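Local coordinates for protein restriction endonuclease EcoP15I, restriction subunit (Escherichia coli, PDB 4ZCF) that hydrolyses ATP and cleaves DNA as the helicase-like and endonuclease subunit of a type III restriction-modification enzyme recognising inversely oriented 5'-CAGCAG-3' sites, at residues Ser118-Thr123 and Thr146-Ser151; Asn125-Asp130 and Val183-Ser188; Ser689-Ile694 and Ser790-Tyr795; Ser697-Glu702 and Lys765-Ile770. All blocks are in the same frame, centred on the assembly; numbering follows the deposited sequence.

Contact 1: residues Ser118-Thr123 and Thr146-Ser151; sequences SIKAGT and TYVVES. With AMP (adenosine monophosphate), chain H; nucleotides of chain E.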
# COMPACT_ATOMS: atom_id res chain seq x y z
N SER C 118 -17.86 -11.56 11.84
CA SER C 118 -19.17 -11.18 11.29
C SER C 118 -19.67 -9.86 11.91
O SER C 118 -20.23 -9.02 11.21
CB SER C 118 -20.19 -12.28 11.52
OG SER C 118 -19.71 -13.56 11.16
N ILE C 119 -19.48 -9.70 13.23
CA ILE C 119 -19.82 -8.48 13.94
C ILE C 119 -18.83 -7.38 13.47
O ILE C 119 -19.25 -6.26 13.24
CB ILE C 119 -19.87 -8.67 15.49
CG1 ILE C 119 -20.95 -9.69 15.90
CG2 ILE C 119 -20.07 -7.33 16.21
CD1 ILE C 119 -20.89 -10.16 17.44
N LYS C 120 -17.54 -7.74 13.27
CA LYS C 120 -16.53 -6.79 12.76
C LYS C 120 -16.91 -6.30 11.38
O LYS C 120 -16.89 -5.11 11.15
CB LYS C 120 -15.11 -7.41 12.74
CG LYS C 120 -13.99 -6.37 12.61
CD LYS C 120 -12.62 -6.97 12.85
CE LYS C 120 -11.91 -7.36 11.57
NZ LYS C 120 -10.55 -7.88 11.85
N ALA C 121 -17.32 -7.21 10.48
CA ALA C 121 -17.76 -6.87 9.11
C ALA C 121 -19.04 -6.03 9.09
O ALA C 121 -19.11 -5.06 8.34
CB ALA C 121 -17.92 -8.14 8.28
N GLY C 122 -20.01 -6.37 9.95
CA GLY C 122 -21.28 -5.66 10.08
C GLY C 122 -21.14 -4.30 10.73
O GLY C 122 -21.81 -3.35 10.31
N THR C 123 -20.28 -4.18 11.76
CA THR C 123 -20.01 -2.91 12.47
C THR C 123 -19.31 -1.92 11.51
O THR C 123 -19.73 -0.77 11.43
CB THR C 123 -19.21 -3.16 13.78
OG1 THR C 123 -19.98 -4.03 14.63
CG2 THR C 123 -18.88 -1.89 14.54
N THR C 146 -12.45 5.66 10.32
CA THR C 146 -12.50 4.29 10.81
C THR C 146 -11.23 3.55 10.43
O THR C 146 -10.79 3.62 9.29
CB THR C 146 -13.86 3.63 10.47
OG1 THR C 146 -13.91 2.28 10.93
CG2 THR C 146 -14.18 3.70 9.00
N TYR C 147 -10.59 2.91 11.43
CA TYR C 147 -9.34 2.16 11.31
C TYR C 147 -9.68 0.75 11.72
O TYR C 147 -10.01 0.49 12.87
CB TYR C 147 -8.25 2.77 12.22
CG TYR C 147 -8.10 4.27 12.06
CD1 TYR C 147 -8.84 5.15 12.83
CD2 TYR C 147 -7.25 4.81 11.09
CE1 TYR C 147 -8.75 6.53 12.66
CE2 TYR C 147 -7.13 6.19 10.92
CZ TYR C 147 -7.91 7.04 11.69
OH TYR C 147 -7.83 8.40 11.52
N VAL C 148 -9.64 -0.17 10.76
CA VAL C 148 -10.00 -1.55 11.01
C VAL C 148 -8.76 -2.38 11.14
O VAL C 148 -7.97 -2.42 10.21
CB VAL C 148 -10.97 -2.08 9.91
CG1 VAL C 148 -11.53 -3.45 10.29
CG2 VAL C 148 -12.10 -1.09 9.66
N VAL C 149 -8.58 -3.04 12.32
CA VAL C 149 -7.45 -3.95 12.60
C VAL C 149 -7.73 -5.29 11.91
O VAL C 149 -8.71 -5.97 12.26
CB VAL C 149 -7.15 -4.12 14.11
CG1 VAL C 149 -6.02 -5.13 14.34
CG2 VAL C 149 -6.80 -2.78 14.76
N GLU C 150 -6.90 -5.63 10.91
CA GLU C 150 -7.04 -6.85 10.11
C GLU C 150 -5.78 -7.69 10.14
O GLU C 150 -4.67 -7.17 10.01
CB GLU C 150 -7.36 -6.48 8.65
CG GLU C 150 -8.66 -5.71 8.46
CD GLU C 150 -8.66 -4.83 7.23
OE1 GLU C 150 -9.40 -5.16 6.27
OE2 GLU C 150 -7.93 -3.81 7.22
N SER C 151 -5.95 -9.01 10.29
CA SER C 151 -4.87 -9.99 10.26
C SER C 151 -4.29 -9.98 8.83
O SER C 151 -5.05 -9.98 7.86
CB SER C 151 -5.44 -11.36 10.60
OG SER C 151 -4.50 -12.40 10.42
P AMP H . -23.88 -5.84 16.19
O1P AMP H . -23.49 -7.15 16.74
O2P AMP H . -24.71 -5.25 17.28
O3P AMP H . -22.63 -5.03 16.22
O5' AMP H . -24.55 -5.90 14.75
C5' AMP H . -25.85 -5.36 14.53
C4' AMP H . -25.99 -4.77 13.17
O4' AMP H . -27.32 -4.21 12.99
C3' AMP H . -25.04 -3.63 12.99
O3' AMP H . -23.83 -4.12 12.41
C2' AMP H . -25.74 -2.65 12.14
O2' AMP H . -25.43 -2.86 10.76
C1' AMP H . -27.20 -2.91 12.34
N9 AMP H . -27.88 -1.90 13.05
C8 AMP H . -27.66 -1.65 14.33
N7 AMP H . -28.49 -0.65 14.75
C5 AMP H . -29.33 -0.32 13.59
C6 AMP H . -30.38 0.58 13.27
N6 AMP H . -30.89 1.48 14.24
N1 AMP H . -30.90 0.57 12.01
C2 AMP H . -30.44 -0.24 11.07
N3 AMP H . -29.45 -1.11 11.29
C4 AMP H . -28.86 -1.20 12.51
P DA E 7 -1.99 -12.61 13.44
OP1 DA E 7 -1.35 -11.59 14.28
OP2 DA E 7 -2.51 -12.19 12.12
O5' DA E 7 -0.99 -13.85 13.28
C5' DA E 7 -0.48 -14.53 14.43
C4' DA E 7 0.55 -15.57 14.04
O4' DA E 7 -0.10 -16.77 13.54
C3' DA E 7 1.58 -15.14 12.99
O3' DA E 7 2.90 -15.44 13.50
C2' DA E 7 1.18 -15.90 11.72
C1' DA E 7 0.39 -17.08 12.25
N9 DA E 7 -0.76 -17.52 11.47
C8 DA E 7 -1.70 -16.78 10.81
N7 DA E 7 -2.65 -17.50 10.24
C5 DA E 7 -2.31 -18.80 10.56
C6 DA E 7 -2.87 -20.05 10.23
N6 DA E 7 -3.98 -20.22 9.50
N1 DA E 7 -2.25 -21.15 10.74
C2 DA E 7 -1.12 -21.03 11.46
N3 DA E 7 -0.52 -19.90 11.84
C4 DA E 7 -1.16 -18.82 11.34
P DT E 6 -8.45 -13.11 12.89
OP1 DT E 6 -8.62 -11.69 13.27
OP2 DT E 6 -8.50 -13.46 11.46
O5' DT E 6 -7.05 -13.63 13.41
C5' DT E 6 -6.62 -13.74 14.75
C4' DT E 6 -5.22 -14.34 14.80
O4' DT E 6 -5.26 -15.79 14.72
C3' DT E 6 -4.29 -13.88 13.69
O3' DT E 6 -3.13 -13.36 14.29
C2' DT E 6 -4.06 -15.10 12.80
C1' DT E 6 -4.33 -16.25 13.76
N1 DT E 6 -4.85 -17.53 13.17
C2 DT E 6 -4.30 -18.72 13.60
O2 DT E 6 -3.37 -18.77 14.39
N3 DT E 6 -4.87 -19.85 13.06
C4 DT E 6 -5.90 -19.93 12.13
O4 DT E 6 -6.30 -21.02 11.71
C5 DT E 6 -6.46 -18.66 11.75
C7 DT E 6 -7.61 -18.63 10.78
C6 DT E 6 -5.92 -17.54 12.28
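Lys120 on helix 117-128 and Val148 on strand 143-148 have the nearest CA atoms across the contact, at 8.6 Å, too far for backbone-to-backbone bonding, so the Lys120 side chain spans the gap. Its CG lies anti to the backbone N (chi1 -163°), which sends the chain off the helix, and a bend at chi3 (96°) then turns the end toward the backbone beyond Val148. NZ donates there to Val149 O at 2.7 Å, staying in the carbonyl plane with a C=O...N angle of 152°. Next to NZ along the chain, CE rests obliquely against Val148 CG1, 4.1 Å away. The buried ammonium has a second acceptor in Asn187 OD1, whereas Glu150 OE1 stays 6.3 Å from Lys120 NZ; that carboxylate can add a long-range attraction at most and is hydrogen-bonded to Asn250 of a neighbouring subunit.

The parallel sheet that strand 143-148 borders within this chain has the RecA-like (P-loop NTPase) fold of the helicase-like domain. AMP is met by Ile119, Gly122 and Thr123 of helix 117-128, whereas Lys120 reaches Val149. Gly122 O accepts a weak bond from AMP O3' at 3.0 Å, and Ile119 CG2 lies 3.4 Å from AMP O3P. Thr123 OG1 folds back to donate to Ile119 O at 2.7 Å, approaching from the carbonyl face opposite to Thr123 N. At the far end of segment 146-151, Ser151 OG donates to OP2 of DA7 in the bound DNA at 2.6 Å.

Contact 2: residues Asn125-Asp130 and Val183-Ser188; sequences NFLKSD and VLVINS. With AMP (adenosine monophosphate), chain H; nucleotides of chain E.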
# COMPACT_ATOMS: atom_id res chain seq x y z
N ASN C 125 -19.21 -2.02 8.07
CA ASN C 125 -20.14 -1.73 6.98
C ASN C 125 -21.03 -0.54 7.36
O ASN C 125 -21.08 0.45 6.63
CB ASN C 125 -21.00 -2.98 6.70
CG ASN C 125 -21.70 -2.99 5.36
OD1 ASN C 125 -21.23 -3.59 4.40
ND2 ASN C 125 -22.86 -2.36 5.29
N PHE C 126 -21.68 -0.63 8.53
CA PHE C 126 -22.55 0.41 9.08
C PHE C 126 -21.81 1.73 9.28
O PHE C 126 -22.32 2.77 8.86
CB PHE C 126 -23.15 -0.09 10.41
CG PHE C 126 -24.28 0.75 10.99
CD1 PHE C 126 -25.25 1.30 10.16
CD2 PHE C 126 -24.40 0.92 12.36
CE1 PHE C 126 -26.29 2.05 10.69
CE2 PHE C 126 -25.46 1.66 12.90
CZ PHE C 126 -26.39 2.23 12.06
N LEU C 127 -20.60 1.69 9.87
CA LEU C 127 -19.73 2.85 10.13
C LEU C 127 -19.30 3.59 8.88
O LEU C 127 -19.19 4.81 8.92
CB LEU C 127 -18.49 2.43 10.92
CG LEU C 127 -18.67 2.27 12.43
CD1 LEU C 127 -17.57 1.42 13.02
CD2 LEU C 127 -18.72 3.63 13.12
N LYS C 128 -19.08 2.85 7.77
CA LYS C 128 -18.64 3.40 6.49
C LYS C 128 -19.80 3.83 5.55
O LYS C 128 -19.55 4.51 4.56
CB LYS C 128 -17.72 2.40 5.78
CG LYS C 128 -16.36 2.25 6.46
CD LYS C 128 -15.39 1.44 5.62
CE LYS C 128 -14.01 1.43 6.22
NZ LYS C 128 -13.27 0.19 5.88
N SER C 129 -21.04 3.42 5.85
CA SER C 129 -22.19 3.70 5.00
C SER C 129 -22.50 5.17 4.90
O SER C 129 -22.41 5.88 5.91
CB SER C 129 -23.43 2.92 5.46
OG SER C 129 -23.88 3.39 6.71
N ASP C 130 -22.87 5.62 3.70
CA ASP C 130 -23.22 7.00 3.38
C ASP C 130 -24.41 7.49 4.20
O ASP C 130 -24.38 8.63 4.67
CB ASP C 130 -23.50 7.13 1.88
N VAL C 183 -11.92 6.24 15.05
CA VAL C 183 -12.37 4.99 15.66
C VAL C 183 -11.67 3.68 15.22
O VAL C 183 -11.63 3.36 14.03
CB VAL C 183 -13.93 4.89 15.75
CG1 VAL C 183 -14.58 4.79 14.38
CG2 VAL C 183 -14.36 3.75 16.64
N LEU C 184 -11.11 2.95 16.19
CA LEU C 184 -10.44 1.67 15.98
C LEU C 184 -11.38 0.49 16.19
O LEU C 184 -11.79 0.21 17.32
CB LEU C 184 -9.20 1.53 16.87
CG LEU C 184 -8.28 0.35 16.51
CD1 LEU C 184 -7.41 0.67 15.31
CD2 LEU C 184 -7.39 -0.03 17.66
N VAL C 185 -11.70 -0.21 15.11
CA VAL C 185 -12.52 -1.42 15.18
C VAL C 185 -11.55 -2.64 15.19
O VAL C 185 -10.73 -2.78 14.28
CB VAL C 185 -13.59 -1.50 14.07
CG1 VAL C 185 -14.60 -2.62 14.34
CG2 VAL C 185 -14.30 -0.16 13.89
N ILE C 186 -11.63 -3.47 16.25
CA ILE C 186 -10.78 -4.65 16.49
C ILE C 186 -11.60 -5.81 17.09
O ILE C 186 -12.48 -5.59 17.92
CB ILE C 186 -9.56 -4.27 17.41
CG1 ILE C 186 -8.52 -5.41 17.50
CG2 ILE C 186 -10.02 -3.80 18.81
CD1 ILE C 186 -7.12 -4.98 17.96
N ASN C 187 -11.31 -7.04 16.64
CA ASN C 187 -11.96 -8.27 17.12
C ASN C 187 -11.11 -8.93 18.21
O ASN C 187 -10.03 -8.43 18.51
CB ASN C 187 -12.30 -9.22 15.96
CG ASN C 187 -11.12 -9.73 15.19
OD1 ASN C 187 -10.32 -8.95 14.64
ND2 ASN C 187 -10.98 -11.05 15.11
N SER C 188 -11.63 -9.98 18.86
CA SER C 188 -10.96 -10.70 19.96
C SER C 188 -9.67 -11.40 19.55
O SER C 188 -8.70 -11.39 20.32
CB SER C 188 -11.91 -11.70 20.60
OG SER C 188 -13.01 -11.01 21.16
P AMP H . -23.88 -5.84 16.19
O1P AMP H . -23.49 -7.15 16.74
O2P AMP H . -24.71 -5.25 17.28
O3P AMP H . -22.63 -5.03 16.22
O5' AMP H . -24.55 -5.90 14.75
C5' AMP H . -25.85 -5.36 14.53
C4' AMP H . -25.99 -4.77 13.17
O4' AMP H . -27.32 -4.21 12.99
C3' AMP H . -25.04 -3.63 12.99
O3' AMP H . -23.83 -4.12 12.41
C2' AMP H . -25.74 -2.65 12.14
O2' AMP H . -25.43 -2.86 10.76
C1' AMP H . -27.20 -2.91 12.34
N9 AMP H . -27.88 -1.90 13.05
C8 AMP H . -27.66 -1.65 14.33
N7 AMP H . -28.49 -0.65 14.75
C5 AMP H . -29.33 -0.32 13.59
C6 AMP H . -30.38 0.58 13.27
N6 AMP H . -30.89 1.48 14.24
N1 AMP H . -30.90 0.57 12.01
C2 AMP H . -30.44 -0.24 11.07
N3 AMP H . -29.45 -1.11 11.29
C4 AMP H . -28.86 -1.20 12.51
P DT E 6 -8.45 -13.11 12.89
OP1 DT E 6 -8.62 -11.69 13.27
OP2 DT E 6 -8.50 -13.46 11.46
O5' DT E 6 -7.05 -13.63 13.41
C5' DT E 6 -6.62 -13.74 14.75
C4' DT E 6 -5.22 -14.34 14.80
O4' DT E 6 -5.26 -15.79 14.72
C3' DT E 6 -4.29 -13.88 13.69
O3' DT E 6 -3.13 -13.36 14.29
C2' DT E 6 -4.06 -15.10 12.80
C1' DT E 6 -4.33 -16.25 13.76
N1 DT E 6 -4.85 -17.53 13.17
C2 DT E 6 -4.30 -18.72 13.60
O2 DT E 6 -3.37 -18.77 14.39
N3 DT E 6 -4.87 -19.85 13.06
C4 DT E 6 -5.90 -19.93 12.13
O4 DT E 6 -6.30 -21.02 11.71
C5 DT E 6 -6.46 -18.66 11.75
C7 DT E 6 -7.61 -18.63 10.78
C6 DT E 6 -5.92 -17.54 12.28
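Leu127 reaches from helix 117-128 to Val183 and Val185 on strand 180-186, and these apolar branches make up the contact between the two segments. Leu127 CD1 sits 3.7 Å from Val185 CG2, the two side chains running past one another in opposite directions, while Leu127 CD2 approaches Val183 CG1 more loosely at 4.5 Å. Ile95, Ile112 and Leu144 also pack on Leu127, which is buried.

The neighbouring Phe126 serves the nucleotide instead. With CG anti to the backbone N (chi1 -169°), the side chain heads for the AMP ribose: CB is 3.6 Å from AMP O2', CG is 3.9 Å from AMP C2', and CD2 is 3.8 Å from the same C2'. Further out, one ring face lies against the adenine, with AMP C4 over it toward the rim, and CZ comes 4.2 Å from AMP C5. Trimmed to an alanine, this position would keep CB near AMP O2' but is likely to lose the ring face packed on the base and on C2'.

Asn187 ND2 donates to OP1 of DT6 in the bound DNA, at 3.1 Å and with an N-H...O angle of 162°; OD1 takes the Lys120 ammonium, which leaves ND2 to face the phosphate. Helix 117-128 thus packs on the parallel sheet of a P-loop NTPase (RecA-like) helicase domain, with Phe126, an AMP-binding residue, in its nucleotide cleft.

Contact 3: residues Ser689-Ile694 and Ser790-Tyr795; sequences SEFLSI and SGFSKY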
# COMPACT_ATOMS: atom_id res chain seq x y z
N SER C 689 -38.54 41.19 13.04
CA SER C 689 -38.44 42.16 14.14
C SER C 689 -39.56 41.88 15.16
O SER C 689 -39.34 41.97 16.38
CB SER C 689 -38.54 43.58 13.62
OG SER C 689 -37.63 43.83 12.56
N GLU C 690 -40.75 41.46 14.64
CA GLU C 690 -41.91 41.07 15.46
C GLU C 690 -41.63 39.73 16.18
O GLU C 690 -41.95 39.62 17.37
CB GLU C 690 -43.18 41.01 14.60
CG GLU C 690 -44.47 40.89 15.40
CD GLU C 690 -45.69 40.52 14.58
OE1 GLU C 690 -46.06 41.30 13.66
OE2 GLU C 690 -46.29 39.46 14.86
N PHE C 691 -41.03 38.74 15.46
CA PHE C 691 -40.67 37.43 16.02
C PHE C 691 -39.60 37.57 17.12
O PHE C 691 -39.67 36.87 18.14
CB PHE C 691 -40.16 36.46 14.93
CG PHE C 691 -40.01 35.03 15.41
CD1 PHE C 691 -38.83 34.60 16.02
CD2 PHE C 691 -41.06 34.13 15.30
CE1 PHE C 691 -38.72 33.30 16.51
CE2 PHE C 691 -40.94 32.82 15.79
CZ PHE C 691 -39.77 32.42 16.39
N LEU C 692 -38.61 38.46 16.89
CA LEU C 692 -37.48 38.76 17.76
C LEU C 692 -37.97 39.10 19.18
O LEU C 692 -37.43 38.57 20.15
CB LEU C 692 -36.69 39.94 17.16
CG LEU C 692 -35.22 40.08 17.58
CD1 LEU C 692 -34.34 40.23 16.38
CD2 LEU C 692 -35.03 41.26 18.48
N SER C 693 -39.03 39.94 19.27
CA SER C 693 -39.64 40.37 20.53
C SER C 693 -40.36 39.24 21.28
O SER C 693 -40.40 39.28 22.50
CB SER C 693 -40.57 41.56 20.29
OG SER C 693 -41.68 41.21 19.47
N ILE C 694 -40.90 38.24 20.55
CA ILE C 694 -41.59 37.09 21.14
C ILE C 694 -40.57 36.15 21.82
O ILE C 694 -40.81 35.69 22.94
CB ILE C 694 -42.50 36.39 20.09
CG1 ILE C 694 -43.59 37.37 19.58
CG2 ILE C 694 -43.13 35.10 20.64
CD1 ILE C 694 -44.12 37.11 18.15
N SER C 790 -37.11 22.99 25.17
CA SER C 790 -38.19 22.51 26.02
C SER C 790 -39.05 23.67 26.53
O SER C 790 -40.28 23.56 26.51
CB SER C 790 -37.61 21.73 27.20
N GLY C 791 -38.39 24.76 26.92
CA GLY C 791 -39.01 25.98 27.43
C GLY C 791 -39.76 26.77 26.39
O GLY C 791 -40.93 27.08 26.60
N PHE C 792 -39.10 27.12 25.25
CA PHE C 792 -39.73 27.90 24.18
C PHE C 792 -40.93 27.19 23.56
O PHE C 792 -41.90 27.86 23.22
CB PHE C 792 -38.71 28.35 23.11
CG PHE C 792 -39.22 29.32 22.07
CD1 PHE C 792 -39.64 30.60 22.43
CD2 PHE C 792 -39.23 28.98 20.72
CE1 PHE C 792 -40.08 31.51 21.45
CE2 PHE C 792 -39.66 29.89 19.75
CZ PHE C 792 -40.09 31.15 20.12
N SER C 793 -40.89 25.84 23.47
CA SER C 793 -41.98 25.01 22.96
C SER C 793 -43.23 25.17 23.83
O SER C 793 -44.33 25.37 23.28
CB SER C 793 -41.56 23.54 22.91
OG SER C 793 -41.66 23.01 21.60
N LYS C 794 -43.06 25.11 25.18
CA LYS C 794 -44.14 25.28 26.17
C LYS C 794 -44.73 26.69 26.08
O LYS C 794 -45.95 26.84 26.00
CB LYS C 794 -43.62 25.00 27.57
N TYR C 795 -43.85 27.72 26.04
CA TYR C 795 -44.22 29.13 25.95
C TYR C 795 -45.09 29.36 24.73
O TYR C 795 -46.13 30.01 24.85
CB TYR C 795 -42.96 30.01 25.89
CG TYR C 795 -43.24 31.50 25.94
CD1 TYR C 795 -43.60 32.20 24.79
CD2 TYR C 795 -43.10 32.22 27.13
CE1 TYR C 795 -43.85 33.57 24.83
CE2 TYR C 795 -43.34 33.59 27.17
CZ TYR C 795 -43.71 34.26 26.02
OH TYR C 795 -43.94 35.61 26.05
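Phe691 and Phe792 meet through their CZ atoms, 4.0 Å apart, between two helical segments whose axes come no nearer than 13.7 Å and make an angle of 108°. At this spacing the helices meet through the ends of large side chains. Both phenylalanines hold CG anti to the backbone N (chi1 -169° for Phe691 and -172° for Phe792), and the side chains cross at a slant, with Phe691 CZ at the edge of the Phe792 ring. This is the tight, buried part of the contact. Phe792 also meets Phe695 edge to face and the ring of Phe698 at an oblique angle, while Met621 of a neighbouring subunit packs against both Phe691 and Phe792.

Toward Ile694 and Tyr795, both partly exposed to solvent, the packing slackens. Ile694 takes part through its backbone: Ile694 O lies 4.5 Å from Phe792 CE1, near that ring's plane, and 4.2 Å from Tyr795 CE1. Its aliphatic branch leads away from the other helix and touches Ile685 instead. Tyr795 points its CB toward segment 689-694, yet near the carbonyl it offers just one ring carbon.

The contact therefore joins helices 688-701 and 782-798 by aromatic packing, supplemented perhaps by a faint attraction between the Ile694 carbonyl and the edge of the Phe792 ring. Between the two segments 155 Å² is buried, and without hydrogen bonds across them the contact probably depends on apolar fit.

Contact 4: residues Ser697-Glu702 and Lys765-Ile770; sequences SFMLEE and KVFCDI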
# COMPACT_ATOMS: atom_id res chain seq x y z
N SER C 697 -39.09 37.97 25.09
CA SER C 697 -40.02 37.88 26.23
C SER C 697 -39.83 36.56 26.97
O SER C 697 -39.66 36.59 28.20
CB SER C 697 -41.46 38.04 25.75
OG SER C 697 -41.66 39.32 25.18
N PHE C 698 -39.81 35.43 26.23
CA PHE C 698 -39.59 34.08 26.76
C PHE C 698 -38.20 34.00 27.44
O PHE C 698 -38.06 33.39 28.50
CB PHE C 698 -39.72 33.02 25.65
CG PHE C 698 -38.78 31.84 25.79
CD1 PHE C 698 -39.06 30.81 26.69
CD2 PHE C 698 -37.59 31.79 25.07
CE1 PHE C 698 -38.15 29.76 26.87
CE2 PHE C 698 -36.70 30.72 25.24
CZ PHE C 698 -36.99 29.71 26.12
N MET C 699 -37.18 34.60 26.79
CA MET C 699 -35.80 34.61 27.27
C MET C 699 -35.63 35.33 28.62
O MET C 699 -34.87 34.85 29.46
CB MET C 699 -34.87 35.19 26.20
CG MET C 699 -33.54 34.50 26.13
SD MET C 699 -33.65 32.73 25.80
CE MET C 699 -32.15 32.23 26.50
N LEU C 700 -36.35 36.45 28.82
CA LEU C 700 -36.33 37.27 30.04
C LEU C 700 -37.13 36.61 31.18
O LEU C 700 -36.69 36.67 32.34
CB LEU C 700 -36.85 38.70 29.76
CG LEU C 700 -36.02 39.57 28.81
CD1 LEU C 700 -36.88 40.62 28.14
CD2 LEU C 700 -34.86 40.23 29.52
N GLU C 701 -38.28 35.98 30.85
CA GLU C 701 -39.15 35.24 31.78
C GLU C 701 -38.41 34.03 32.36
O GLU C 701 -38.63 33.67 33.52
CB GLU C 701 -40.41 34.78 31.06
N GLU C 702 -37.53 33.40 31.54
CA GLU C 702 -36.73 32.24 31.92
C GLU C 702 -35.27 32.63 32.27
O GLU C 702 -34.32 31.92 31.91
CB GLU C 702 -36.77 31.19 30.81
N LYS C 765 -29.11 38.70 18.09
CA LYS C 765 -29.64 40.04 18.38
C LYS C 765 -30.23 40.12 19.79
O LYS C 765 -29.92 41.06 20.52
CB LYS C 765 -30.66 40.48 17.32
CG LYS C 765 -30.03 41.20 16.13
CD LYS C 765 -31.03 41.37 14.98
CE LYS C 765 -30.37 41.47 13.63
NZ LYS C 765 -29.62 42.75 13.45
N VAL C 766 -31.07 39.13 20.17
CA VAL C 766 -31.69 39.06 21.49
C VAL C 766 -30.62 38.88 22.58
O VAL C 766 -30.58 39.68 23.51
CB VAL C 766 -32.87 38.07 21.62
CG1 VAL C 766 -34.07 38.53 20.80
CG2 VAL C 766 -32.48 36.66 21.24
N PHE C 767 -29.70 37.90 22.39
CA PHE C 767 -28.59 37.64 23.32
C PHE C 767 -27.69 38.88 23.52
O PHE C 767 -27.10 39.03 24.59
CB PHE C 767 -27.77 36.41 22.89
CG PHE C 767 -28.47 35.06 22.90
CD1 PHE C 767 -29.54 34.82 23.76
CD2 PHE C 767 -28.02 34.02 22.10
CE1 PHE C 767 -30.18 33.57 23.77
CE2 PHE C 767 -28.66 32.77 22.11
CZ PHE C 767 -29.73 32.56 22.95
N CYS C 768 -27.62 39.77 22.52
CA CYS C 768 -26.86 41.01 22.59
C CYS C 768 -27.56 42.00 23.51
O CYS C 768 -26.89 42.63 24.34
CB CYS C 768 -26.64 41.60 21.20
SG CYS C 768 -25.19 40.94 20.34
N ASP C 769 -28.90 42.12 23.37
CA ASP C 769 -29.77 42.98 24.17
C ASP C 769 -29.85 42.47 25.64
O ASP C 769 -29.48 43.20 26.57
CB ASP C 769 -31.18 43.04 23.55
CG ASP C 769 -31.26 43.75 22.21
OD1 ASP C 769 -30.71 44.87 22.10
OD2 ASP C 769 -31.91 43.21 21.29
N ILE C 770 -30.28 41.21 25.81
CA ILE C 770 -30.46 40.47 27.06
C ILE C 770 -29.30 40.62 28.07
O ILE C 770 -28.13 40.62 27.68
CB ILE C 770 -30.88 39.00 26.73
CG1 ILE C 770 -32.26 38.63 27.29
CG2 ILE C 770 -29.82 37.92 26.98
CD1 ILE C 770 -33.35 38.72 26.29
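Leu700 and Ile770 mark the nearest backbone approach, their CA atoms 7.3 Å apart where helices 688-701 and 760-769 both come to an end. Along the second segment, Lys765 touches Leu692 and has a weak, long ion pair with Asp533 of a neighbouring subunit. Val766 directs its CB toward helix 688-701 and packs there on Leu692 and Phe695, in the turn or so before segment 697-702.

Phe767 makes the first direct contact. Its CG is anti to the carbonyl carbon (chi1 -65°), and ring atom CE1 meets Met699 CE at 3.6 Å. The methionine chain bends at chi2 (58°) to bring its end to the ring. Met699 SD lies 5.5 Å from the ring centroid and 85° off the ring normal, so this is a Met-aromatic contact made at the ring edge. Tyr745, Phe748, Leu749 and Leu752 of helix 745-756 also pack on Phe767, which ties three helices of this largely helical region together; Met699 touches Ile788 of helix 782-798 as well.

Asp769 forms a salt bridge through OD2 with Lys696, a polar link beside the apolar core. Ile770 is the first residue to leave helical angles, yet its N still bonds to Val766 O at 2.8 Å. Ile770 CD1 packs against both Met699 CB and Leu700 CG, 3.8 Å from each, while Ile770 CG1 lies 3.8 Å from Leu700 CD2. Cutting this residue back to an alanine would probably open a gap between the helix ends and leave Leu700 CG and Met699 CB without their partner.

Contacts 1 and 2 share helix 117-128 and adjoining strands of one sheet, their centres 5 Å apart. Tyr147 N and Val183 O, 2.8 Å apart, and Tyr147 O and Val185 N, 2.9 Å apart, are probable hydrogen bonds joining the strands. Both contacts touch AMP on the helix side and DNA beyond the strands. Contacts 3 and 4 share helix 688-701, with centres 10 Å apart, and meet where the Phe698 and Phe792 rings pack. This helical pair is remote from the helicase core: the centres of contacts 2 and 3 are about 42 Å apart, and contact 4 comes no nearer than about 50 Å to the bound nucleic acid.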